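Local structure of perosamine synthetase (Caulobacter crescentus, 3BN1) at residues Phe43-Ala46 with Phe47-Cys51; Ala58-Asn61 with Gly62-Leu66; Pro219-Arg222 with Tyr223-Pro226. The protein transfers an amino group from L-glutamate to GDP-4-keto-6-deoxy-D-mannose, using pyridoxal 5'-phosphate, to make the GDP-perosamine of bacterial O-antigen. All coordinates share one frame; numbering follows the deposited sequence.

From the N terminus, the three contacts come strictly in series; none nests within or crosses another, and each is closed by its own few residues. Contact 1 belongs to the last turns of helix 38-51. Contact 2 follows after a short connection, where strand 55-59, an outermost strand of the seven-stranded sheet within the chain, passes into helix 62-72. The two touch, Glu44 OE2 lying 2.7 Å from Ala58 N in a probable hydrogen bond that ties helix to strand. Contact 3 comes much later, in the loop between helices 203-213 and 236-247, its nearest atoms about 14 Å from those of contact 2. Contacts 2 and 3 both meet the second subunit of the homodimer.

Contact 1 of 3, residues Phe43-Ala46 with Phe47-Cys51; sequences FEKA and FADYC
Phe43 and Phe47 stand one turn apart on the alpha-helix 38-51, and their contact illustrates how an amphipathic helix sorts its side chains by face. Phe43 O accepts the backbone N-H of Phe47 at 2.8 Å, while in both residues the ring carbon CG is trans to the backbone N (chi1 -173° and -164°). This common setting sends the two rings off the same side of the helix, where Phe43 CE1 comes within 4.2 Å of Phe47 CD1 in an oblique approach. Beyond the helix, Met197 of strand 196-200 touches both rings, and Phe182 meets that of Phe47 edge to face, so this side is turned to the main sheet.

Glu44 contributes its carbonyl to the next turn, accepting from Ala48 N at 3.0 Å and, weakly, from Phe47 N. Its carboxylate has its partners outside the helix: OE2 is held by salt bridges to Arg210 and Arg213 and by a hydrogen bond from Ala58 N.

Lys45 lies on an exposed side. Its chain, bent at several torsions, brings NZ to 3.4 Å from Asp49 OD2 in a salt bridge between residues four apart; the lysine end is poorly ordered, so the link is probably a loose one. The same OD2 lies 3.2 Å from Lys45 O, a contact of two acceptors and not a hydrogen bond. Lys45 O itself takes the N-H of Asp49.

Ala46 offers the next carbonyl along the helix. Leu246 of helix 236-247 touches both Ala46 and Tyr50, and Ala46 O grips Tyr50 N at 2.8 Å, with Tyr50 CB only 3.4 Å from that same oxygen.

Contact 2 of 3, residues Ala58-Asn61 with Gly62-Leu66; sequences ACNN and GTTAL
Gly62 follows Asn61, the N-cap of helix 62-72, and begins the helix with its own N-H directed elsewhere: it donates to OP1 of the pyridoxal phosphate carried by Lys188. Thr63 comes next. Its N-H makes a weak bond of 3.0 Å to Asn61 OD1, and its hydroxyl is hydrogen-bonded to the phosphate oxygen OP2 and to Gln215 NE2 of the second subunit.

Thr64 makes the firmer capping bond, N to Asn61 OD1 at 3.0 Å. With CG of Asn61 between its backbone N and carbonyl carbon (chi1 66°), OD1 is brought to the N-H groups of the first turn; ND2 then points to Asn231 O of the second subunit, fixing which way the amide is flipped. Thr64 OG1 donates in turn to Asn61 O at 3.1 Å, from above the carbonyl plane. Asn60 ND2 lies 2.8 Å from this hydroxyl too, but at an angle too poor for a hydrogen bond.

Ala65 N reaches Asn61 O at 3.2 Å from the same face as the hydroxyl, so two donors grip this one buried oxygen. Cys59 SG, at the end of strand 55-59, rests 4.0 Å from Ala65 CA, packing the strand end against the helix. A strand giving way to a capped helix, with the N-H of Gly62 and the hydroxyl of Thr63 on the cofactor phosphate, forms part of the phosphate-binding cup characteristic of aspartate aminotransferase-fold enzymes.

Contact 3 of 3, residues Pro219-Arg222 with Tyr223-Pro226; sequences PNRR and YWFP
Trans placement of CG relative to the backbone N in both Arg221 (chi1 172°) and Trp224 sends these two side chains out alongside each other, pointing the same way. Bends at the second and third torsions of Arg221 then lay its guanidinium flat on the indole, with the planes only 10° apart. The stack is also a cation-pi contact: Arg221 CZ sits 3.7 Å from the centroid of the five-membered ring, nearly on its normal. NH2 is displaced toward the rim, 3.5 Å from Trp224 CE2, while NH1 extends over the six-membered part, 3.7 Å from CE3. Nearer the backbone the aliphatic stem packs closely as well, Arg221 CG lying 3.3 Å from Trp224 CB. Because Arg221 touches a crystal neighbour, its pose may owe something to the lattice.

The backbone beneath is a type II beta turn from Arg221 to Trp224, closed by Trp224 N donating to Arg221 O at 3.2 Å. Tyr223 occupies the third position, where the positive phi expected of this turn is seen. Arg222, in the second, crosses its ring obliquely with an extended chain: CG stands over the centre of the ring, 3.6 Å from the centroid, in a CH-pi contact. CD continues toward the phenol end, 3.5 Å from Tyr223 CZ. The guanidinium is tilted 34° to the ring, but the end of Arg222 crowds the ring too closely for its exact pose to be trusted.

The turn reaches across the dimer. Tyr223 makes a cation-pi contact with Arg317 of the second subunit, a residue of the 2-oxoglutarate pocket there, and the Trp224 ring meets His321 of that subunit.

Contact 1 of 3, residues Phe43-Ala46 with Phe47-Cys51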
ATOM      1  N   PHE A  43       8.914   7.252 -14.697  1.00  7.55           N
ATOM      2  CA  PHE A  43       8.246   5.978 -14.895  1.00  7.77           C
ATOM      3  C   PHE A  43       6.793   6.194 -15.324  1.00  6.20           C
ATOM      4  O   PHE A  43       6.322   5.600 -16.316  1.00 15.94           O
ATOM      5  CB  PHE A  43       8.296   5.199 -13.563  1.00  8.61           C
ATOM      6  CG  PHE A  43       7.789   3.783 -13.676  1.00 13.95           C
ATOM      7  CD1 PHE A  43       7.898   3.078 -14.893  1.00 13.30           C
ATOM      8  CD2 PHE A  43       7.165   3.161 -12.579  1.00 16.24           C
ATOM      9  CE1 PHE A  43       7.435   1.748 -14.990  1.00 10.65           C
ATOM     10  CE2 PHE A  43       6.666   1.823 -12.694  1.00 20.34           C
ATOM     11  CZ  PHE A  43       6.804   1.122 -13.893  1.00 13.76           C
ATOM     12  N   GLU A  44       6.089   7.123 -14.682  1.00 11.49           N
ATOM     13  CA  GLU A  44       4.723   7.329 -15.116  1.00 13.47           C
ATOM     14  C   GLU A  44       4.713   7.809 -16.555  1.00 10.77           C
ATOM     15  O   GLU A  44       3.892   7.380 -17.345  1.00 15.12           O
ATOM     16  CB  GLU A  44       3.930   8.308 -14.208  1.00  5.18           C
ATOM     17  CG  GLU A  44       3.678   7.785 -12.736  1.00 16.79           C
ATOM     18  CD  GLU A  44       2.977   8.799 -11.847  1.00 32.80           C
ATOM     19  OE1 GLU A  44       3.212  10.010 -12.100  1.00 23.76           O
ATOM     20  OE2 GLU A  44       2.202   8.404 -10.922  1.00 13.25           O
ATOM     21  N   LYS A  45       5.626   8.720 -16.865  1.00 24.72           N
ATOM     22  CA  LYS A  45       5.708   9.256 -18.212  1.00 34.37           C
ATOM     23  C   LYS A  45       5.928   8.163 -19.253  1.00  9.99           C
ATOM     24  O   LYS A  45       5.209   8.050 -20.237  1.00 10.85           O
ATOM     25  CB  LYS A  45       6.877  10.234 -18.268  1.00 84.26           C
ATOM     26  CG  LYS A  45       6.562  11.500 -19.051  1.00 99.89           C
ATOM     27  CD  LYS A  45       7.671  11.847 -20.048  1.00 99.89           C
ATOM     28  CE  LYS A  45       7.513  11.134 -21.401  1.00 99.89           C
ATOM     29  NZ  LYS A  45       7.458  12.060 -22.579  1.00 99.89           N
ATOM     30  N   ALA A  46       7.016   7.440 -19.086  1.00  7.02           N
ATOM     31  CA  ALA A  46       7.357   6.365 -20.018  1.00 12.81           C
ATOM     32  C   ALA A  46       6.235   5.347 -20.118  1.00 16.79           C
ATOM     33  O   ALA A  46       6.029   4.700 -21.144  1.00 14.32           O
ATOM     34  CB  ALA A  46       8.593   5.637 -19.474  1.00 11.06           C
ATOM     35  N   PHE A  47       5.547   5.119 -19.007  1.00 17.21           N
ATOM     36  CA  PHE A  47       4.547   4.043 -19.027  1.00 11.63           C
ATOM     37  C   PHE A  47       3.332   4.440 -19.771  1.00 12.65           C
ATOM     38  O   PHE A  47       2.710   3.659 -20.457  1.00 14.23           O
ATOM     39  CB  PHE A  47       4.165   3.611 -17.591  1.00 28.42           C
ATOM     40  CG  PHE A  47       3.456   2.277 -17.545  1.00  7.56           C
ATOM     41  CD1 PHE A  47       4.189   1.101 -17.636  1.00  5.08           C
ATOM     42  CD2 PHE A  47       2.067   2.203 -17.617  1.00 13.79           C
ATOM     43  CE1 PHE A  47       3.573  -0.137 -17.708  1.00 14.13           C
ATOM     44  CE2 PHE A  47       1.430   0.958 -17.672  1.00 16.48           C
ATOM     45  CZ  PHE A  47       2.192  -0.233 -17.676  1.00  8.18           C
ATOM     46  N   ALA A  48       2.964   5.686 -19.576  1.00 10.64           N
ATOM     47  CA  ALA A  48       1.819   6.231 -20.258  1.00  7.77           C
ATOM     48  C   ALA A  48       2.063   6.209 -21.776  1.00 15.54           C
ATOM     49  O   ALA A  48       1.161   5.915 -22.568  1.00 12.50           O
ATOM     50  CB  ALA A  48       1.605   7.652 -19.759  1.00 13.50           C
ATOM     51  N   ASP A  49       3.275   6.557 -22.167  1.00 16.17           N
ATOM     52  CA  ASP A  49       3.666   6.507 -23.574  1.00 15.40           C
ATOM     53  C   ASP A  49       3.685   5.054 -24.052  1.00 11.90           C
ATOM     54  O   ASP A  49       3.242   4.746 -25.146  1.00 21.03           O
ATOM     55  CB  ASP A  49       5.109   7.050 -23.799  1.00 10.50           C
ATOM     56  CG  ASP A  49       5.294   8.484 -23.331  1.00 99.89           C
ATOM     57  OD1 ASP A  49       4.306   9.254 -23.236  1.00 65.23           O
ATOM     58  OD2 ASP A  49       6.470   8.836 -23.084  1.00 53.45           O
ATOM     59  N   TYR A  50       4.209   4.139 -23.259  1.00  8.31           N
ATOM     60  CA  TYR A  50       4.248   2.768 -23.739  1.00  4.53           C
ATOM     61  C   TYR A  50       2.861   2.243 -23.985  1.00 15.27           C
ATOM     62  O   TYR A  50       2.613   1.573 -24.984  1.00 16.77           O
ATOM     63  CB  TYR A  50       5.003   1.922 -22.765  1.00 11.97           C
ATOM     64  CG  TYR A  50       5.115   0.495 -23.211  1.00 17.30           C
ATOM     65  CD1 TYR A  50       5.904   0.135 -24.293  1.00 19.66           C
ATOM     66  CD2 TYR A  50       4.378  -0.497 -22.570  1.00 24.73           C
ATOM     67  CE1 TYR A  50       6.017  -1.221 -24.676  1.00 10.22           C
ATOM     68  CE2 TYR A  50       4.500  -1.842 -22.921  1.00 11.55           C
ATOM     69  CZ  TYR A  50       5.306  -2.191 -23.994  1.00 32.94           C
ATOM     70  OH  TYR A  50       5.385  -3.516 -24.379  1.00 16.64           O
ATOM     71  N   CYS A  51       1.938   2.617 -23.118  1.00  9.35           N
ATOM     72  CA  CYS A  51       0.545   2.254 -23.320  1.00  1.29           C
ATOM     73  C   CYS A  51      -0.227   3.132 -24.295  1.00 18.14           C
ATOM     74  O   CYS A  51      -1.384   2.833 -24.631  1.00 11.50           O
ATOM     75  CB  CYS A  51      -0.218   2.286 -21.991  1.00 11.31           C
ATOM     76  SG  CYS A  51       0.424   0.918 -20.962  1.00 14.31           S
TER

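Contact 2 of 3, residues Ala58-Asn61 with Gly62-Leu66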
ATOM      1  N   ALA A  58       1.147   5.881 -10.701  1.00  8.67           N
ATOM      2  CA  ALA A  58       1.925   4.857 -10.024  1.00 16.12           C
ATOM      3  C   ALA A  58       1.399   4.669  -8.601  1.00 13.34           C
ATOM      4  O   ALA A  58       1.194   5.619  -7.855  1.00 10.35           O
ATOM      5  CB  ALA A  58       3.360   5.282  -9.960  1.00 11.35           C
ATOM      6  N   CYS A  59       1.196   3.425  -8.219  1.00  7.06           N
ATOM      7  CA  CYS A  59       0.607   3.075  -6.894  1.00  4.37           C
ATOM      8  C   CYS A  59       1.499   2.052  -6.216  1.00 13.95           C
ATOM      9  O   CYS A  59       2.376   1.440  -6.842  1.00 10.98           O
ATOM     10  CB  CYS A  59      -0.703   2.348  -7.235  1.00  6.23           C
ATOM     11  SG  CYS A  59      -1.945   3.421  -8.030  1.00 13.55           S
ATOM     12  N   ASN A  60       1.227   1.785  -4.956  1.00  6.68           N
ATOM     13  CA  ASN A  60       2.065   0.823  -4.285  1.00  6.33           C
ATOM     14  C   ASN A  60       1.871  -0.654  -4.601  1.00  6.48           C
ATOM     15  O   ASN A  60       2.720  -1.468  -4.265  1.00 12.94           O
ATOM     16  CB  ASN A  60       2.186   1.108  -2.796  1.00 10.56           C
ATOM     17  CG  ASN A  60       0.839   1.255  -2.110  1.00 16.82           C
ATOM     18  OD1 ASN A  60       0.778   1.455  -0.898  1.00 16.26           O
ATOM     19  ND2 ASN A  60      -0.236   1.196  -2.873  1.00  5.47           N
ATOM     20  N   ASN A  61       0.774  -0.990  -5.257  1.00  9.29           N
ATOM     21  CA  ASN A  61       0.554  -2.341  -5.750  1.00  9.70           C
ATOM     22  C   ASN A  61      -0.608  -2.377  -6.718  1.00  4.98           C
ATOM     23  O   ASN A  61      -1.305  -1.388  -6.891  1.00 11.38           O
ATOM     24  CB  ASN A  61       0.636  -3.457  -4.706  1.00  9.71           C
ATOM     25  CG  ASN A  61      -0.480  -3.380  -3.667  1.00 18.93           C
ATOM     26  OD1 ASN A  61      -1.631  -3.531  -4.013  1.00 12.82           O
ATOM     27  ND2 ASN A  61      -0.141  -3.143  -2.401  1.00  5.39           N
ATOM     28  N   GLY A  62      -0.815  -3.521  -7.351  1.00 11.35           N
ATOM     29  CA  GLY A  62      -1.871  -3.628  -8.333  1.00 10.41           C
ATOM     30  C   GLY A  62      -3.235  -3.795  -7.660  1.00  4.86           C
ATOM     31  O   GLY A  62      -4.263  -3.524  -8.242  1.00  7.82           O
ATOM     32  N   THR A  63      -3.262  -4.202  -6.398  1.00  8.60           N
ATOM     33  CA  THR A  63      -4.558  -4.349  -5.725  1.00  6.62           C
ATOM     34  C   THR A  63      -5.070  -2.995  -5.284  1.00 29.71           C
ATOM     35  O   THR A  63      -6.264  -2.681  -5.331  1.00 16.77           O
ATOM     36  CB  THR A  63      -4.321  -5.244  -4.483  1.00  5.09           C
ATOM     37  OG1 THR A  63      -3.999  -6.534  -4.990  1.00  5.09           O
ATOM     38  CG2 THR A  63      -5.614  -5.379  -3.664  1.00  1.61           C
ATOM     39  N   THR A  64      -4.140  -2.180  -4.818  1.00  1.00           N
ATOM     40  CA  THR A  64      -4.568  -0.858  -4.372  1.00  4.21           C
ATOM     41  C   THR A  64      -4.910   0.029  -5.590  1.00  6.68           C
ATOM     42  O   THR A  64      -5.764   0.906  -5.504  1.00  8.14           O
ATOM     43  CB  THR A  64      -3.473  -0.226  -3.500  1.00  6.84           C
ATOM     44  OG1 THR A  64      -2.250  -0.181  -4.234  1.00 15.18           O
ATOM     45  CG2 THR A  64      -3.242  -1.084  -2.218  1.00 10.65           C
ATOM     46  N   ALA A  65      -4.244  -0.265  -6.708  1.00  7.95           N
ATOM     47  CA  ALA A  65      -4.459   0.339  -7.999  1.00 17.67           C
ATOM     48  C   ALA A  65      -5.928   0.106  -8.314  1.00 15.23           C
ATOM     49  O   ALA A  65      -6.687   1.042  -8.621  1.00 12.98           O
ATOM     50  CB  ALA A  65      -3.586  -0.377  -9.054  1.00  9.85           C
ATOM     51  N   LEU A  66      -6.342  -1.157  -8.280  1.00  8.44           N
ATOM     52  CA  LEU A  66      -7.735  -1.407  -8.561  1.00  3.50           C
ATOM     53  C   LEU A  66      -8.674  -0.637  -7.643  1.00  4.84           C
ATOM     54  O   LEU A  66      -9.619   0.010  -8.080  1.00  7.88           O
ATOM     55  CB  LEU A  66      -7.983  -2.902  -8.394  1.00  2.55           C
ATOM     56  CG  LEU A  66      -7.533  -3.696  -9.621  1.00  7.37           C
ATOM     57  CD1 LEU A  66      -7.519  -5.260  -9.323  1.00  7.60           C
ATOM     58  CD2 LEU A  66      -8.420  -3.375 -10.826  1.00  8.27           C
TER

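Contact 3 of 3, residues Pro219-Arg222 with Tyr223-Pro226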
ATOM      1  N   PRO A 219      -3.671  19.093  -3.767  1.00 18.22           N
ATOM      2  CA  PRO A 219      -2.338  19.395  -4.312  1.00 13.30           C
ATOM      3  C   PRO A 219      -2.082  20.881  -4.299  1.00 27.10           C
ATOM      4  O   PRO A 219      -0.960  21.307  -4.559  1.00 25.89           O
ATOM      5  CB  PRO A 219      -2.425  19.032  -5.801  1.00  8.79           C
ATOM      6  CG  PRO A 219      -3.935  18.956  -6.097  1.00 12.95           C
ATOM      7  CD  PRO A 219      -4.614  18.579  -4.792  1.00 18.23           C
ATOM      8  N   ASN A 220      -3.144  21.656  -4.088  1.00 11.75           N
ATOM      9  CA  ASN A 220      -3.025  23.102  -4.072  1.00 24.02           C
ATOM     10  C   ASN A 220      -3.118  23.744  -2.709  1.00 31.84           C
ATOM     11  O   ASN A 220      -3.143  24.937  -2.610  1.00 22.02           O
ATOM     12  CB  ASN A 220      -4.031  23.743  -5.014  1.00 15.23           C
ATOM     13  CG  ASN A 220      -3.561  23.712  -6.456  1.00 42.42           C
ATOM     14  OD1 ASN A 220      -2.570  24.361  -6.816  1.00 99.89           O
ATOM     15  ND2 ASN A 220      -4.247  22.928  -7.285  1.00 34.13           N
ATOM     16  N   ARG A 221      -3.230  22.979  -1.638  1.00 11.53           N
ATOM     17  CA  ARG A 221      -3.339  23.616  -0.351  1.00 14.94           C
ATOM     18  C   ARG A 221      -2.816  22.536   0.546  1.00 27.76           C
ATOM     19  O   ARG A 221      -3.568  21.678   1.011  1.00 13.66           O
ATOM     20  CB  ARG A 221      -4.767  23.971   0.026  1.00 13.92           C
ATOM     21  CG  ARG A 221      -4.863  24.467   1.482  1.00 29.02           C
ATOM     22  CD  ARG A 221      -5.685  25.724   1.838  1.00 99.89           C
ATOM     23  NE  ARG A 221      -7.140  25.559   1.779  1.00 51.10           N
ATOM     24  CZ  ARG A 221      -8.018  25.788   2.764  1.00 44.96           C
ATOM     25  NH1 ARG A 221      -7.643  26.154   3.995  1.00 24.28           N
ATOM     26  NH2 ARG A 221      -9.318  25.610   2.505  1.00 34.39           N
ATOM     27  N   ARG A 222      -1.499  22.549   0.701  1.00 18.04           N
ATOM     28  CA  ARG A 222      -0.854  21.549   1.525  1.00 23.02           C
ATOM     29  C   ARG A 222      -1.497  21.571   2.910  1.00 14.10           C
ATOM     30  O   ARG A 222      -1.836  22.647   3.422  1.00  9.62           O
ATOM     31  CB  ARG A 222       0.631  21.874   1.649  1.00  8.70           C
ATOM     32  CG  ARG A 222       1.555  20.743   2.103  1.00 17.30           C
ATOM     33  CD  ARG A 222       3.036  21.164   2.034  1.00 12.74           C
ATOM     34  NE  ARG A 222       3.911  20.021   1.882  1.00 38.60           N
ATOM     35  CZ  ARG A 222       3.773  18.864   2.524  1.00 99.89           C
ATOM     36  NH1 ARG A 222       2.774  18.653   3.374  1.00 99.89           N
ATOM     37  NH2 ARG A 222       4.647  17.893   2.307  1.00 99.89           N
ATOM     38  N   TYR A 223      -1.608  20.393   3.524  1.00 16.24           N
ATOM     39  CA  TYR A 223      -2.155  20.224   4.887  1.00 14.69           C
ATOM     40  C   TYR A 223      -3.699  20.254   4.993  1.00  9.70           C
ATOM     41  O   TYR A 223      -4.274  20.111   6.089  1.00 11.66           O
ATOM     42  CB  TYR A 223      -1.486  21.214   5.865  1.00 12.03           C
ATOM     43  CG  TYR A 223       0.003  21.227   5.739  1.00 12.77           C
ATOM     44  CD1 TYR A 223       0.741  20.043   5.840  1.00 26.07           C
ATOM     45  CD2 TYR A 223       0.687  22.417   5.581  1.00 20.26           C
ATOM     46  CE1 TYR A 223       2.116  20.048   5.693  1.00 30.57           C
ATOM     47  CE2 TYR A 223       2.085  22.413   5.486  1.00 16.13           C
ATOM     48  CZ  TYR A 223       2.784  21.244   5.495  1.00 15.76           C
ATOM     49  OH  TYR A 223       4.161  21.321   5.378  1.00 25.69           O
ATOM     50  N   TRP A 224      -4.334  20.514   3.849  1.00  6.78           N
ATOM     51  CA  TRP A 224      -5.779  20.555   3.684  1.00 20.94           C
ATOM     52  C   TRP A 224      -6.276  19.300   2.946  1.00 10.28           C
ATOM     53  O   TRP A 224      -5.703  18.852   1.962  1.00 13.82           O
ATOM     54  CB  TRP A 224      -6.243  21.831   3.008  1.00 11.45           C
ATOM     55  CG  TRP A 224      -7.700  22.054   3.244  1.00 14.30           C
ATOM     56  CD1 TRP A 224      -8.706  21.779   2.357  1.00 13.21           C
ATOM     57  CD2 TRP A 224      -8.343  22.510   4.463  1.00 17.16           C
ATOM     58  NE1 TRP A 224      -9.908  22.119   2.924  1.00 21.65           N
ATOM     59  CE2 TRP A 224      -9.713  22.569   4.209  1.00 18.35           C
ATOM     60  CE3 TRP A 224      -7.884  22.874   5.730  1.00 26.95           C
ATOM     61  CZ2 TRP A 224     -10.635  23.003   5.176  1.00 17.11           C
ATOM     62  CZ3 TRP A 224      -8.788  23.324   6.671  1.00 12.66           C
ATOM     63  CH2 TRP A 224     -10.149  23.354   6.404  1.00 17.32           C
ATOM     64  N   PHE A 225      -7.328  18.729   3.499  1.00 15.01           N
ATOM     65  CA  PHE A 225      -7.845  17.429   3.066  1.00  8.50           C
ATOM     66  C   PHE A 225      -9.339  17.578   2.786  1.00 11.86           C
ATOM     67  O   PHE A 225     -10.180  17.508   3.660  1.00 13.93           O
ATOM     68  CB  PHE A 225      -7.618  16.416   4.200  1.00  1.50           C
ATOM     69  CG  PHE A 225      -6.155  16.139   4.431  1.00  4.90           C
ATOM     70  CD1 PHE A 225      -5.490  15.157   3.695  1.00 13.05           C
ATOM     71  CD2 PHE A 225      -5.423  16.913   5.318  1.00 10.09           C
ATOM     72  CE1 PHE A 225      -4.128  14.938   3.853  1.00 20.29           C
ATOM     73  CE2 PHE A 225      -4.071  16.714   5.484  1.00 13.11           C
ATOM     74  CZ  PHE A 225      -3.403  15.747   4.732  1.00  9.36           C
ATOM     75  N   PRO A 226      -9.637  17.777   1.520  1.00 14.56           N
ATOM     76  CA  PRO A 226     -11.005  17.933   1.066  1.00 12.88           C
ATOM     77  C   PRO A 226     -11.759  16.591   1.071  1.00 28.60           C
ATOM     78  O   PRO A 226     -12.991  16.576   1.122  1.00 15.68           O
ATOM     79  CB  PRO A 226     -10.805  18.424  -0.367  1.00 12.40           C
ATOM     80  CG  PRO A 226      -9.311  18.008  -0.737  1.00  5.75           C
ATOM     81  CD  PRO A 226      -8.643  18.302   0.566  1.00 13.97           C
TER